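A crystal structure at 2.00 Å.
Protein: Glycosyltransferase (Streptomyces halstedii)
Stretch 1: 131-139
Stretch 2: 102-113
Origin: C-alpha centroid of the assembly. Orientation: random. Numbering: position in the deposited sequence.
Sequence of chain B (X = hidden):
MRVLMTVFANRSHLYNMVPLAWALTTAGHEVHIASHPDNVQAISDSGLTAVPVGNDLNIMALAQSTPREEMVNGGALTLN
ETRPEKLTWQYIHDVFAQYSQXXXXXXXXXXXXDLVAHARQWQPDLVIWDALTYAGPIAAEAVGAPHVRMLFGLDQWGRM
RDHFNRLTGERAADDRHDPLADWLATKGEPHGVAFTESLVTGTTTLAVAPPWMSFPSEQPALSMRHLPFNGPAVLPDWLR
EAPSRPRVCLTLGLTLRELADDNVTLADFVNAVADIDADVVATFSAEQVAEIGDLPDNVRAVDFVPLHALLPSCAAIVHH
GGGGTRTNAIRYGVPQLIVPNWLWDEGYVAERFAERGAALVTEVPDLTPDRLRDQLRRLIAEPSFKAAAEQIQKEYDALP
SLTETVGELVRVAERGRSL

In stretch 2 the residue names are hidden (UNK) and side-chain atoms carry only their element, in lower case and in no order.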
# COMPACT_ATOMS: atom_id res chain seq x y z
N ALA B 131 -0.39 -1.07 20.04
CA ALA B 131 -0.30 -0.91 21.50
C ALA B 131 -0.87 -2.10 22.30
O ALA B 131 -0.59 -2.27 23.49
CB ALA B 131 -0.93 0.42 21.93
N LEU B 132 -1.69 -2.92 21.64
CA LEU B 132 -2.24 -4.10 22.27
C LEU B 132 -1.44 -5.35 21.97
O LEU B 132 -1.88 -6.45 22.34
CB LEU B 132 -3.70 -4.30 21.80
CG LEU B 132 -4.65 -3.18 22.23
CD1 LEU B 132 -6.16 -3.61 22.07
CD2 LEU B 132 -4.42 -2.75 23.66
N THR B 133 -0.32 -5.22 21.25
CA THR B 133 0.38 -6.42 20.79
C THR B 133 1.76 -6.66 21.52
O THR B 133 2.83 -6.34 20.97
CB THR B 133 0.58 -6.34 19.21
OG1 THR B 133 -0.72 -6.16 18.59
CG2 THR B 133 1.17 -7.68 18.70
N TYR B 134 1.73 -7.27 22.68
CA TYR B 134 2.91 -7.28 23.58
C TYR B 134 4.01 -8.29 23.22
O TYR B 134 5.03 -8.38 23.92
CB TYR B 134 2.49 -7.40 25.07
CG TYR B 134 2.16 -6.02 25.65
CD1 TYR B 134 0.88 -5.44 25.50
CD2 TYR B 134 3.17 -5.24 26.22
CE1 TYR B 134 0.61 -4.17 25.98
CE2 TYR B 134 2.91 -4.00 26.71
CZ TYR B 134 1.64 -3.45 26.59
OH TYR B 134 1.46 -2.18 27.09
N ALA B 135 3.83 -9.06 22.16
CA ALA B 135 5.00 -9.67 21.54
C ALA B 135 6.06 -8.66 20.99
O ALA B 135 7.29 -8.91 21.07
CB ALA B 135 4.53 -10.66 20.45
N GLY B 136 5.59 -7.52 20.46
CA GLY B 136 6.41 -6.43 19.91
C GLY B 136 7.66 -6.08 20.75
O GLY B 136 8.82 -6.21 20.25
N PRO B 137 7.43 -5.60 22.00
CA PRO B 137 8.57 -5.18 22.84
C PRO B 137 9.48 -6.35 23.27
O PRO B 137 10.64 -6.08 23.44
CB PRO B 137 7.89 -4.50 24.07
CG PRO B 137 6.49 -5.14 24.15
CD PRO B 137 6.12 -5.38 22.67
N ILE B 138 8.97 -7.55 23.51
CA ILE B 138 9.80 -8.74 23.84
C ILE B 138 10.80 -9.02 22.67
O ILE B 138 12.09 -9.08 22.87
CB ILE B 138 8.93 -9.95 24.15
CG1 ILE B 138 7.94 -9.62 25.29
CG2 ILE B 138 9.74 -11.23 24.50
CD1 ILE B 138 8.63 -9.23 26.62
N ALA B 139 10.23 -9.11 21.45
CA ALA B 139 11.06 -9.39 20.29
C ALA B 139 12.15 -8.31 20.11
O ALA B 139 13.33 -8.66 19.88
CB ALA B 139 10.22 -9.51 19.03
N UNK B 102 -5.74 -11.15 29.16
CA UNK B 102 -6.31 -10.97 27.85
C UNK B 102 -5.24 -10.67 26.76
O UNK B 102 -5.31 -11.17 25.61
c UNK B 102 -7.71 -9.38 26.49
c UNK B 102 -7.29 -9.80 27.92
c UNK B 102 -9.35 -9.05 29.32
c UNK B 102 -8.46 -10.22 28.80
N UNK B 103 -4.25 -9.86 27.11
CA UNK B 103 -3.31 -9.42 26.08
C UNK B 103 -2.35 -10.56 25.80
O UNK B 103 -1.90 -10.72 24.69
c UNK B 103 -5.10 -4.54 26.46
c UNK B 103 -3.09 -5.72 27.21
c UNK B 103 -5.49 -5.70 25.73
c UNK B 103 -2.58 -8.14 26.47
o UNK B 103 -5.93 -3.41 26.44
c UNK B 103 -3.47 -6.88 26.46
c UNK B 103 -3.93 -4.54 27.22
c UNK B 103 -4.68 -6.84 25.73
N UNK B 104 -2.10 -11.38 26.82
CA UNK B 104 -1.32 -12.57 26.62
C UNK B 104 -1.97 -13.49 25.61
O UNK B 104 -1.28 -14.02 24.71
o UNK B 104 1.71 -15.53 26.83
c UNK B 104 -0.31 -14.66 27.64
o UNK B 104 1.71 -13.32 27.27
c UNK B 104 -1.05 -13.32 27.92
c UNK B 104 1.14 -14.48 27.24
N UNK B 105 -3.28 -13.73 25.81
CA UNK B 105 -4.10 -14.50 24.88
C UNK B 105 -3.98 -13.99 23.42
O UNK B 105 -3.94 -14.77 22.49
o UNK B 105 -9.14 -17.45 22.26
c UNK B 105 -6.89 -16.49 24.94
c UNK B 105 -7.78 -17.27 24.19
c UNK B 105 -6.50 -15.21 24.51
c UNK B 105 -8.26 -16.74 22.99
c UNK B 105 -5.57 -14.38 25.32
c UNK B 105 -7.90 -15.48 22.55
c UNK B 105 -7.03 -14.71 23.33
N UNK B 106 -3.96 -12.67 23.26
CA UNK B 106 -3.90 -11.99 21.97
C UNK B 106 -2.52 -12.00 21.30
O UNK B 106 -2.44 -11.70 20.10
c UNK B 106 -4.37 -10.52 22.11
c UNK B 106 -5.86 -10.44 22.21
s UNK B 106 -6.36 -8.91 23.02
c UNK B 106 -5.65 -7.67 21.94
N UNK B 107 -1.44 -12.27 22.07
CA UNK B 107 -0.07 -12.42 21.54
C UNK B 107 0.68 -13.44 22.40
O UNK B 107 1.47 -13.10 23.30
c UNK B 107 0.69 -11.05 21.46
N UNK B 108 0.35 -14.69 22.08
CA UNK B 108 0.82 -15.94 22.56
C UNK B 108 2.26 -16.18 22.85
O UNK B 108 3.08 -15.62 22.22
o UNK B 108 -0.74 -17.34 23.02
c UNK B 108 -0.50 -17.81 21.85
o UNK B 108 -1.13 -18.65 21.18
c UNK B 108 0.54 -17.03 21.41
N UNK B 109 2.53 -17.17 23.70
CA UNK B 109 3.93 -17.66 23.83
C UNK B 109 4.43 -18.21 22.47
O UNK B 109 5.62 -18.02 22.14
c UNK B 109 4.03 -18.71 24.90
o UNK B 109 3.43 -19.87 24.43
N UNK B 110 3.53 -18.83 21.68
CA UNK B 110 3.86 -19.27 20.32
C UNK B 110 4.10 -18.06 19.39
O UNK B 110 5.12 -17.98 18.71
c UNK B 110 2.83 -20.17 19.71
o UNK B 110 2.66 -21.35 20.56
c UNK B 110 3.36 -20.64 18.28
N UNK B 111 3.16 -17.11 19.38
CA UNK B 111 3.31 -15.89 18.59
C UNK B 111 4.56 -15.14 18.97
O UNK B 111 5.29 -14.65 18.09
c UNK B 111 2.05 -15.03 18.75
c UNK B 111 1.55 -11.43 17.20
s UNK B 111 2.32 -12.65 18.24
c UNK B 111 1.78 -14.15 17.64
N UNK B 112 4.77 -15.02 20.28
CA UNK B 112 5.91 -14.32 20.81
C UNK B 112 7.22 -15.06 20.45
O UNK B 112 8.16 -14.43 19.99
o UNK B 112 4.48 -13.29 22.53
c UNK B 112 6.88 -13.28 22.96
c UNK B 112 5.70 -14.06 22.33
N UNK B 113 7.28 -16.37 20.63
CA UNK B 113 8.50 -17.12 20.23
C UNK B 113 8.79 -16.97 18.69
O UNK B 113 9.94 -16.58 18.23
c UNK B 113 8.37 -18.55 20.73
O HOH W 1 -0.66 -8.49 23.55

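Position 102 carries four carbons, forked at the first, with one arm two carbons long, and none of them reaches stretch 1; this is isoleucine. Ile102 lies exposed on its helix.

Position 103 has one carbon leading to a six-carbon ring that bears an oxygen; the oxygen lies against the Leu132 side chain and the ring against Tyr134. This is tyrosine. Tyr103 points toward stretch 1, and its long flat side chain spans the gap: Tyr103 OH lies 3.2 Å from Leu132 CD2, and Tyr103 CD2 lies 4.2 Å from Tyr134 CE1, the two rings meeting obliquely.

At 104, three carbons end in two oxygens and touch nothing on stretch 1: glutamate. The CA-to-CB bond of Glu104 points away, and the carboxylate is hydrogen-bonded elsewhere in the structure. Position 105, again a ring of six carbons with an oxygen, is out of reach of stretch 1 and is tyrosine; Tyr105 is exposed.

Position 106 is an unbranched chain of two carbons, a sulfur and a carbon, whose last carbon meets Leu132; hence methionine. Met106 points toward stretch 1, and its flexible chain places Met106 CE 3.9 Å from Leu132 CB.

A single carbon at 107, packed against Ala135, identifies alanine. Ala107 CB sits 3.8 Å from Ala135 N and 4.0 Å from Ala135 CB; two such small side chains let the backbones come close.

Position 108 has two carbons, the second with two oxygens, and no contact with stretch 1: aspartate. Asp108 occupies the N-cap position, though its side chain makes no capping bond. At 109, one carbon and one oxygen give serine, and at 110 one carbon carrying an oxygen and a carbon gives threonine, both out of reach. At Ser109 and Thr110 polar groups can meet solvent.

Position 111 repeats the unbranched pattern with sulfur, touching Ala135 and Thr133: methionine. Met111 starts sideways, but its end comes nearer, bringing Met111 SD 3.7 Å from Ala135 CB and Met111 CE 4.1 Å from Thr133 CG2.

At 112, one carbon carries an oxygen, against Ala135, and a carbon, against Ile138: threonine. Thr112 OG1 donates to Asp108 O at 2.7 Å, satisfying the hydroxyl within its own stretch, at the carbonyl of the N-cap residue, while Thr112 OG1 packs 3.4 Å from Ala135 CB; the methyl Thr112 CG2 meets Ile138 CG2 at 3.8 Å. Position 113 has one carbon, clear of stretch 1: alanine, and Ala113 points away.

No direct hydrogen bond joins the stretches. Apolar packing does most of the work, with Ala135 CA only 4.8 Å from Thr112 CA, as helices 135-139 and 109-113 cross at -41°. One water adds a polar link: its oxygen donates to Tyr103 O (2.8 Å) and Leu132 O (2.7 Å) and accepts from Tyr134 N (2.8 Å), serving backbone groups that do not pair directly across the contact.

Stretch 2, residues 102-113: IYEYMADSTMTA
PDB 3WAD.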